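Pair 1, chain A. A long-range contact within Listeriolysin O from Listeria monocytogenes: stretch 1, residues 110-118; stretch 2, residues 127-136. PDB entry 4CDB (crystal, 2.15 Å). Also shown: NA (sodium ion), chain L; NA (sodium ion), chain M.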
# COMPACT_ATOMS: atom_id res chain seq x y z
N LYS A 110 19.92 -30.48 17.37
CA LYS A 110 20.97 -30.84 16.43
C LYS A 110 20.37 -31.32 15.12
O LYS A 110 19.25 -31.83 15.09
CB LYS A 110 21.90 -31.90 17.03
CG LYS A 110 22.89 -31.34 18.04
CD LYS A 110 23.11 -32.33 19.17
CE LYS A 110 24.43 -32.05 19.90
NZ LYS A 110 24.64 -33.01 21.02
N ARG A 111 21.12 -31.14 14.03
CA ARG A 111 20.58 -31.36 12.70
C ARG A 111 21.31 -32.47 11.96
O ARG A 111 22.47 -32.76 12.24
CB ARG A 111 20.69 -30.06 11.89
CG ARG A 111 19.97 -28.88 12.52
CD ARG A 111 18.48 -29.12 12.58
NE ARG A 111 17.94 -29.42 11.26
CZ ARG A 111 17.60 -28.50 10.36
NH1 ARG A 111 17.74 -27.22 10.64
NH2 ARG A 111 17.13 -28.87 9.18
N ASP A 112 20.61 -33.09 11.01
CA ASP A 112 21.25 -34.04 10.10
C ASP A 112 21.64 -33.29 8.83
O ASP A 112 21.97 -32.10 8.89
CB ASP A 112 20.30 -35.20 9.79
CG ASP A 112 21.04 -36.47 9.39
OD1 ASP A 112 22.19 -36.38 8.89
OD2 ASP A 112 20.47 -37.57 9.57
N SER A 113 21.59 -33.96 7.69
CA SER A 113 22.00 -33.35 6.43
C SER A 113 20.81 -32.87 5.60
O SER A 113 19.69 -33.35 5.77
CB SER A 113 22.84 -34.32 5.61
OG SER A 113 22.09 -35.47 5.26
N LEU A 114 21.07 -31.92 4.71
CA LEU A 114 20.08 -31.47 3.73
C LEU A 114 20.75 -31.04 2.43
O LEU A 114 21.96 -30.80 2.40
CB LEU A 114 19.20 -30.34 4.29
CG LEU A 114 19.82 -29.10 4.95
CD1 LEU A 114 20.50 -28.18 3.94
CD2 LEU A 114 18.75 -28.34 5.71
N THR A 115 19.97 -30.95 1.36
CA THR A 115 20.49 -30.48 0.09
C THR A 115 19.92 -29.10 -0.24
O THR A 115 18.71 -28.91 -0.25
CB THR A 115 20.17 -31.44 -1.07
OG1 THR A 115 20.73 -32.73 -0.80
CG2 THR A 115 20.74 -30.92 -2.38
N LEU A 116 20.81 -28.15 -0.49
CA LEU A 116 20.41 -26.81 -0.90
C LEU A 116 20.50 -26.68 -2.42
O LEU A 116 21.39 -27.26 -3.05
CB LEU A 116 21.29 -25.75 -0.25
CG LEU A 116 21.13 -25.59 1.26
CD1 LEU A 116 22.09 -24.53 1.78
CD2 LEU A 116 19.69 -25.25 1.63
N SER A 117 19.57 -25.93 -3.00
CA SER A 117 19.56 -25.69 -4.44
C SER A 117 19.27 -24.22 -4.74
O SER A 117 18.46 -23.59 -4.06
CB SER A 117 18.54 -26.59 -5.12
OG SER A 117 18.40 -26.25 -6.49
N ILE A 118 19.94 -23.69 -5.76
CA ILE A 118 19.79 -22.28 -6.13
C ILE A 118 19.22 -22.16 -7.54
O ILE A 118 19.46 -23.02 -8.39
CB ILE A 118 21.13 -21.52 -6.00
CG1 ILE A 118 20.91 -20.01 -5.96
CG2 ILE A 118 22.09 -21.91 -7.13
CD1 ILE A 118 22.13 -19.23 -5.50
N ASP A 127 25.20 -28.66 -10.84
CA ASP A 127 25.91 -27.46 -10.39
C ASP A 127 25.13 -26.62 -9.38
O ASP A 127 25.72 -25.96 -8.53
CB ASP A 127 26.27 -26.57 -11.60
CG ASP A 127 27.76 -26.60 -11.92
OD1 ASP A 127 28.56 -26.89 -11.01
OD2 ASP A 127 28.12 -26.32 -13.08
N ASN A 128 23.80 -26.64 -9.47
CA ASN A 128 22.98 -25.78 -8.62
C ASN A 128 22.68 -26.36 -7.23
O ASN A 128 21.95 -25.76 -6.45
CB ASN A 128 21.67 -25.40 -9.33
CG ASN A 128 20.88 -26.60 -9.82
OD1 ASN A 128 21.07 -27.72 -9.34
ND2 ASN A 128 19.99 -26.37 -10.78
N LYS A 129 23.26 -27.52 -6.93
CA LYS A 129 22.99 -28.20 -5.66
C LYS A 129 24.25 -28.38 -4.82
O LYS A 129 25.36 -28.41 -5.35
CB LYS A 129 22.34 -29.56 -5.91
CG LYS A 129 21.06 -29.51 -6.73
CD LYS A 129 20.55 -30.91 -7.05
CE LYS A 129 19.41 -30.87 -8.06
NZ LYS A 129 18.29 -30.00 -7.61
N ILE A 130 24.06 -28.51 -3.51
CA ILE A 130 25.17 -28.79 -2.59
C ILE A 130 24.65 -29.43 -1.30
O ILE A 130 23.63 -29.01 -0.76
CB ILE A 130 26.02 -27.53 -2.29
CG1 ILE A 130 27.21 -27.88 -1.40
CG2 ILE A 130 25.16 -26.43 -1.67
CD1 ILE A 130 28.12 -26.70 -1.12
N VAL A 131 25.36 -30.45 -0.82
CA VAL A 131 24.98 -31.13 0.41
C VAL A 131 25.58 -30.44 1.63
O VAL A 131 26.78 -30.15 1.66
CB VAL A 131 25.43 -32.61 0.39
CG1 VAL A 131 25.00 -33.31 1.66
CG2 VAL A 131 24.85 -33.32 -0.82
N VAL A 132 24.74 -30.17 2.63
CA VAL A 132 25.20 -29.64 3.90
C VAL A 132 25.09 -30.73 4.95
O VAL A 132 23.98 -31.18 5.26
CB VAL A 132 24.35 -28.44 4.35
CG1 VAL A 132 24.90 -27.85 5.65
CG2 VAL A 132 24.31 -27.39 3.26
N LYS A 133 26.22 -31.17 5.48
CA LYS A 133 26.26 -32.30 6.42
C LYS A 133 25.57 -31.99 7.75
O LYS A 133 24.71 -32.74 8.21
CB LYS A 133 27.69 -32.77 6.65
CG LYS A 133 28.06 -34.03 5.88
CD LYS A 133 27.58 -33.96 4.44
CE LYS A 133 27.93 -35.23 3.67
NZ LYS A 133 29.40 -35.37 3.49
N ASN A 134 25.97 -30.89 8.38
CA ASN A 134 25.33 -30.43 9.61
C ASN A 134 24.67 -29.07 9.40
O ASN A 134 25.34 -28.04 9.39
CB ASN A 134 26.33 -30.36 10.76
CG ASN A 134 25.68 -30.03 12.09
OD1 ASN A 134 24.47 -30.22 12.26
ND2 ASN A 134 26.47 -29.53 13.03
N ALA A 135 23.35 -29.08 9.24
CA ALA A 135 22.61 -27.89 8.84
C ALA A 135 22.44 -26.85 9.94
O ALA A 135 21.32 -26.53 10.34
CB ALA A 135 21.26 -28.29 8.27
N THR A 136 23.55 -26.30 10.42
CA THR A 136 23.49 -25.16 11.34
C THR A 136 23.36 -23.88 10.53
O THR A 136 23.45 -23.90 9.30
CB THR A 136 24.75 -25.07 12.21
OG1 THR A 136 25.91 -24.97 11.38
CG2 THR A 136 24.88 -26.30 13.10
NA NA L . 23.35 -29.65 14.44
NA NA M . 19.64 -25.15 12.24
O HOH W 1 16.97 -25.65 13.45
O HOH W 2 19.94 -23.19 -11.01

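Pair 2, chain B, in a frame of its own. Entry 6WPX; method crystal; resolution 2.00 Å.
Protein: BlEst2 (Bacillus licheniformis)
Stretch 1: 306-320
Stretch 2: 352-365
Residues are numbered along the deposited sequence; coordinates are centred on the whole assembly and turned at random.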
# COMPACT_ATOMS: atom_id res chain seq x y z
N ALA B 306 17.50 -19.39 1.97
CA ALA B 306 18.67 -19.20 2.80
C ALA B 306 18.35 -18.21 3.91
O ALA B 306 17.65 -17.21 3.70
CB ALA B 306 19.83 -18.67 1.96
N VAL B 307 18.88 -18.49 5.10
CA VAL B 307 18.82 -17.58 6.23
C VAL B 307 20.29 -17.45 6.60
O VAL B 307 20.92 -18.44 6.98
CB VAL B 307 17.96 -18.06 7.43
CG1 VAL B 307 18.19 -17.15 8.66
CG2 VAL B 307 16.48 -18.09 7.06
N GLU B 308 20.84 -16.25 6.43
CA GLU B 308 22.23 -15.98 6.76
C GLU B 308 22.45 -16.01 8.30
O GLU B 308 21.49 -16.04 9.07
CB GLU B 308 22.69 -14.64 6.14
CG GLU B 308 22.07 -13.40 6.76
CD GLU B 308 20.74 -12.94 6.19
OE1 GLU B 308 20.09 -13.70 5.43
OE2 GLU B 308 20.32 -11.82 6.55
N LYS B 309 23.71 -16.02 8.73
CA LYS B 309 24.06 -15.96 10.15
C LYS B 309 23.71 -14.57 10.66
O LYS B 309 23.76 -13.61 9.89
CB LYS B 309 25.58 -16.22 10.35
CG LYS B 309 26.04 -17.64 10.07
CD LYS B 309 27.52 -17.84 10.36
CE LYS B 309 28.06 -19.05 9.66
NZ LYS B 309 29.53 -19.19 9.85
N GLY B 310 23.38 -14.46 11.95
CA GLY B 310 23.10 -13.18 12.59
C GLY B 310 21.74 -12.57 12.36
O GLY B 310 21.55 -11.36 12.58
N VAL B 311 20.75 -13.39 11.95
CA VAL B 311 19.40 -12.86 11.73
C VAL B 311 18.69 -12.81 13.08
O VAL B 311 18.64 -13.81 13.80
CB VAL B 311 18.61 -13.65 10.64
CG1 VAL B 311 17.17 -13.16 10.52
CG2 VAL B 311 19.30 -13.55 9.30
N LYS B 312 18.13 -11.64 13.42
CA LYS B 312 17.42 -11.42 14.67
C LYS B 312 16.02 -12.03 14.62
O LYS B 312 15.54 -12.56 15.62
CB LYS B 312 17.36 -9.92 14.98
CG LYS B 312 16.99 -9.57 16.42
CD LYS B 312 18.09 -9.91 17.43
CE LYS B 312 17.79 -9.34 18.79
NZ LYS B 312 18.05 -7.88 18.85
N GLU B 313 15.39 -11.97 13.44
CA GLU B 313 14.05 -12.47 13.22
C GLU B 313 13.75 -12.61 11.75
O GLU B 313 14.20 -11.82 10.93
CB GLU B 313 13.01 -11.48 13.81
CG GLU B 313 11.60 -12.04 13.90
CD GLU B 313 10.53 -11.12 14.47
OE1 GLU B 313 10.61 -9.89 14.27
OE2 GLU B 313 9.58 -11.65 15.08
N ILE B 314 12.92 -13.59 11.44
CA ILE B 314 12.33 -13.77 10.13
C ILE B 314 10.82 -13.81 10.37
O ILE B 314 10.37 -14.34 11.38
CB ILE B 314 12.83 -15.00 9.30
CG1 ILE B 314 12.68 -16.34 10.06
CG2 ILE B 314 14.28 -14.80 8.79
CD1 ILE B 314 12.81 -17.62 9.20
N THR B 315 10.06 -13.24 9.43
CA THR B 315 8.60 -13.40 9.39
C THR B 315 8.43 -14.18 8.10
O THR B 315 9.16 -13.93 7.13
CB THR B 315 7.79 -12.12 9.56
OG1 THR B 315 7.79 -11.34 8.36
CG2 THR B 315 8.22 -11.28 10.79
N VAL B 316 7.57 -15.18 8.13
CA VAL B 316 7.39 -16.13 7.03
C VAL B 316 5.91 -16.15 6.69
O VAL B 316 5.08 -16.38 7.56
CB VAL B 316 7.93 -17.54 7.44
CG1 VAL B 316 7.86 -18.53 6.28
CG2 VAL B 316 9.35 -17.46 7.98
N HIS B 317 5.60 -15.86 5.43
CA HIS B 317 4.22 -15.75 4.98
C HIS B 317 3.95 -16.56 3.75
O HIS B 317 4.67 -16.44 2.77
CB HIS B 317 3.88 -14.27 4.69
CG HIS B 317 4.34 -13.35 5.77
ND1 HIS B 317 3.53 -13.07 6.85
CD2 HIS B 317 5.53 -12.74 5.93
CE1 HIS B 317 4.25 -12.30 7.64
NE2 HIS B 317 5.46 -12.07 7.13
N TRP B 318 2.86 -17.33 3.79
CA TRP B 318 2.40 -18.05 2.61
C TRP B 318 1.02 -17.48 2.28
O TRP B 318 0.05 -17.78 2.96
CB TRP B 318 2.37 -19.57 2.84
CG TRP B 318 2.03 -20.36 1.60
CD1 TRP B 318 0.78 -20.65 1.12
CD2 TRP B 318 2.96 -20.95 0.68
NE1 TRP B 318 0.88 -21.40 -0.03
CE2 TRP B 318 2.21 -21.58 -0.33
CE3 TRP B 318 4.37 -20.97 0.59
CZ2 TRP B 318 2.81 -22.29 -1.39
CZ3 TRP B 318 4.97 -21.63 -0.48
CH2 TRP B 318 4.19 -22.31 -1.43
N LEU B 319 0.95 -16.62 1.26
CA LEU B 319 -0.32 -16.03 0.82
C LEU B 319 -0.92 -16.96 -0.18
O LEU B 319 -0.21 -17.47 -1.04
CB LEU B 319 -0.13 -14.64 0.18
CG LEU B 319 0.24 -13.49 1.12
CD1 LEU B 319 1.74 -13.49 1.43
CD2 LEU B 319 -0.18 -12.18 0.50
N SER B 320 -2.23 -17.22 -0.05
CA SER B 320 -2.96 -18.15 -0.92
C SER B 320 -4.38 -17.64 -1.17
O SER B 320 -4.87 -16.78 -0.45
CB SER B 320 -3.02 -19.52 -0.26
OG SER B 320 -3.74 -20.46 -1.06
N GLY B 352 -7.96 -12.86 -0.25
CA GLY B 352 -7.05 -13.98 -0.05
C GLY B 352 -6.81 -14.30 1.41
O GLY B 352 -7.48 -13.76 2.30
N PHE B 353 -5.86 -15.20 1.65
CA PHE B 353 -5.48 -15.67 2.97
C PHE B 353 -3.99 -15.67 3.10
O PHE B 353 -3.28 -15.75 2.10
CB PHE B 353 -6.05 -17.08 3.24
CG PHE B 353 -7.56 -17.09 3.20
CD1 PHE B 353 -8.24 -17.30 2.00
CD2 PHE B 353 -8.30 -16.79 4.33
CE1 PHE B 353 -9.64 -17.27 1.95
CE2 PHE B 353 -9.71 -16.76 4.28
CZ PHE B 353 -10.36 -17.02 3.10
N VAL B 354 -3.52 -15.59 4.32
CA VAL B 354 -2.10 -15.62 4.63
C VAL B 354 -1.86 -16.44 5.87
O VAL B 354 -2.54 -16.27 6.88
CB VAL B 354 -1.42 -14.20 4.66
CG1 VAL B 354 -1.95 -13.30 5.80
CG2 VAL B 354 0.11 -14.30 4.71
N HIS B 355 -0.92 -17.37 5.76
CA HIS B 355 -0.44 -18.16 6.88
C HIS B 355 0.86 -17.49 7.28
O HIS B 355 1.75 -17.32 6.43
CB HIS B 355 -0.14 -19.60 6.45
CG HIS B 355 -1.29 -20.31 5.82
ND1 HIS B 355 -2.03 -21.23 6.53
CD2 HIS B 355 -1.75 -20.25 4.55
CE1 HIS B 355 -2.93 -21.70 5.68
NE2 HIS B 355 -2.81 -21.13 4.48
N SER B 356 0.96 -17.06 8.53
CA SER B 356 2.16 -16.37 8.98
C SER B 356 2.80 -16.98 10.19
O SER B 356 2.15 -17.63 11.01
CB SER B 356 1.89 -14.90 9.26
OG SER B 356 1.38 -14.26 8.11
N ALA B 357 4.11 -16.74 10.29
CA ALA B 357 4.92 -17.17 11.43
C ALA B 357 6.04 -16.15 11.62
O ALA B 357 6.43 -15.46 10.68
CB ALA B 357 5.51 -18.56 11.20
N ALA B 358 6.51 -16.04 12.85
CA ALA B 358 7.62 -15.18 13.22
C ALA B 358 8.57 -16.04 14.05
O ALA B 358 8.15 -16.69 15.02
CB ALA B 358 7.13 -13.98 14.01
N ILE B 359 9.83 -16.13 13.60
CA ILE B 359 10.86 -16.95 14.24
C ILE B 359 11.97 -16.04 14.74
O ILE B 359 12.64 -15.38 13.94
CB ILE B 359 11.40 -18.09 13.33
CG1 ILE B 359 10.31 -19.11 12.94
CG2 ILE B 359 12.60 -18.82 13.96
CD1 ILE B 359 9.68 -18.83 11.59
N LYS B 360 12.17 -16.04 16.06
CA LYS B 360 13.24 -15.26 16.70
C LYS B 360 14.53 -16.03 16.52
O LYS B 360 14.53 -17.27 16.58
CB LYS B 360 12.94 -15.07 18.20
CG LYS B 360 11.64 -14.33 18.51
CD LYS B 360 11.03 -14.77 19.87
CE LYS B 360 11.12 -13.74 20.97
NZ LYS B 360 10.64 -14.26 22.29
N ASN B 361 15.64 -15.30 16.29
CA ASN B 361 16.99 -15.85 16.12
C ASN B 361 17.00 -17.15 15.31
O ASN B 361 17.38 -18.21 15.83
CB ASN B 361 17.69 -16.06 17.48
CG ASN B 361 17.72 -14.83 18.34
OD1 ASN B 361 17.05 -14.77 19.36
ND2 ASN B 361 18.38 -13.79 17.88
N PRO B 362 16.54 -17.11 14.04
CA PRO B 362 16.51 -18.35 13.25
C PRO B 362 17.90 -18.90 12.97
O PRO B 362 18.82 -18.12 12.75
CB PRO B 362 15.80 -17.92 11.97
CG PRO B 362 16.09 -16.48 11.83
CD PRO B 362 16.06 -15.96 13.24
N ALA B 363 18.04 -20.24 12.99
CA ALA B 363 19.29 -20.92 12.71
C ALA B 363 19.70 -20.61 11.25
O ALA B 363 18.84 -20.55 10.37
CB ALA B 363 19.12 -22.42 12.90
N ALA B 364 20.99 -20.35 11.02
CA ALA B 364 21.49 -20.05 9.68
C ALA B 364 21.51 -21.30 8.87
O ALA B 364 21.74 -22.38 9.40
CB ALA B 364 22.89 -19.47 9.76
N GLY B 365 21.26 -21.15 7.57
CA GLY B 365 21.25 -22.28 6.65
C GLY B 365 20.04 -22.26 5.75
O GLY B 365 19.38 -21.23 5.60
O HOH W 3 20.55 -16.55 11.80
O HOH W 4 19.97 -16.20 14.49

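An antiparallel ladder fixes where side chains start and which face they leave from, but not what fills the space, and these two contacts illustrate the principle. In each, two strands run in opposed directions, at 152° in pair 1 and 165° in pair 2, and fourteen central residues superpose with an RMSD of 0.9 Å. The common framework is backbone hydrogen bonding. L114(A) and V132(A) exchange bonds, from L114(A) N to V132(A) O at 3.1 Å and from V132(A) N to L114(A) O at 2.9 Å; their counterparts I314(B) and I359(B) do the same at the same lengths. Two residues along, L116(A) with I130(A) matches V316(B) with A357(B), again a doubly bonded pair. At the next pair, I118(A) N bonds N128(A) O at 3.0 Å and the matching W318(B) N bonds H355(B) O at 2.9 Å, while the side chains of N128(A) and H355(B) diverge.

The side chains of the four doubly bonded pairs lie on one face of each sheet, and here the packing solutions diverge. In pair 1, L116(A) reaches I130(A), opposite it, and V132(A), diagonally across: its CB lies 4.2 Å from I130(A) CG2 and its CD1 3.9 Å from V132(A) CG2. In pair 2 the position of I130(A) is held by the small A357(B), while the longer I359(B) stands in for V132(A) and sends its CD1 to within 3.9 Å of V316(B) CG2. The diagonal contact is thus kept, with the reach coming from the other strand.

Beyond the ladder, A135(A) matches P362(B), and both direct CB toward the partner stretch. L114(A) brings CD2 to 3.6 Å from A135(A) CB; the A135(A) methyl also lies over one face of the R111(A) guanidinium. The proline ring occupies the corresponding place, with P362(B) CG 3.8 Å from I314(B) CG1. V311(B), which matches R111(A), meets the ring with an apolar side-chain contact, V311(B) CG1 to P362(B) CG at 3.7 Å. The segments beyond the ladder are tied differently too: N361(B) N bonds K312(B) O at 2.8 Å, whereas D112(A) O receives a weak bond from A135(A) N at 3.3 Å. N134(A) OD1, at the position of N361(B), lies 2.5 Å from the NA ion of chain L.

On the other face, T115(A) and T315(B) match at CA but take different rotamers, m and p, opposite V131(A) and A358(B). Next to them, S117(A) and K129(A) make no side-chain hydrogen bond, but the matching H317(B) ND1 and S356(B) OG are hydrogen-bonded at 2.8 Å. The backbone sets the starting points; each sequence distributes bulk and polarity in its own way.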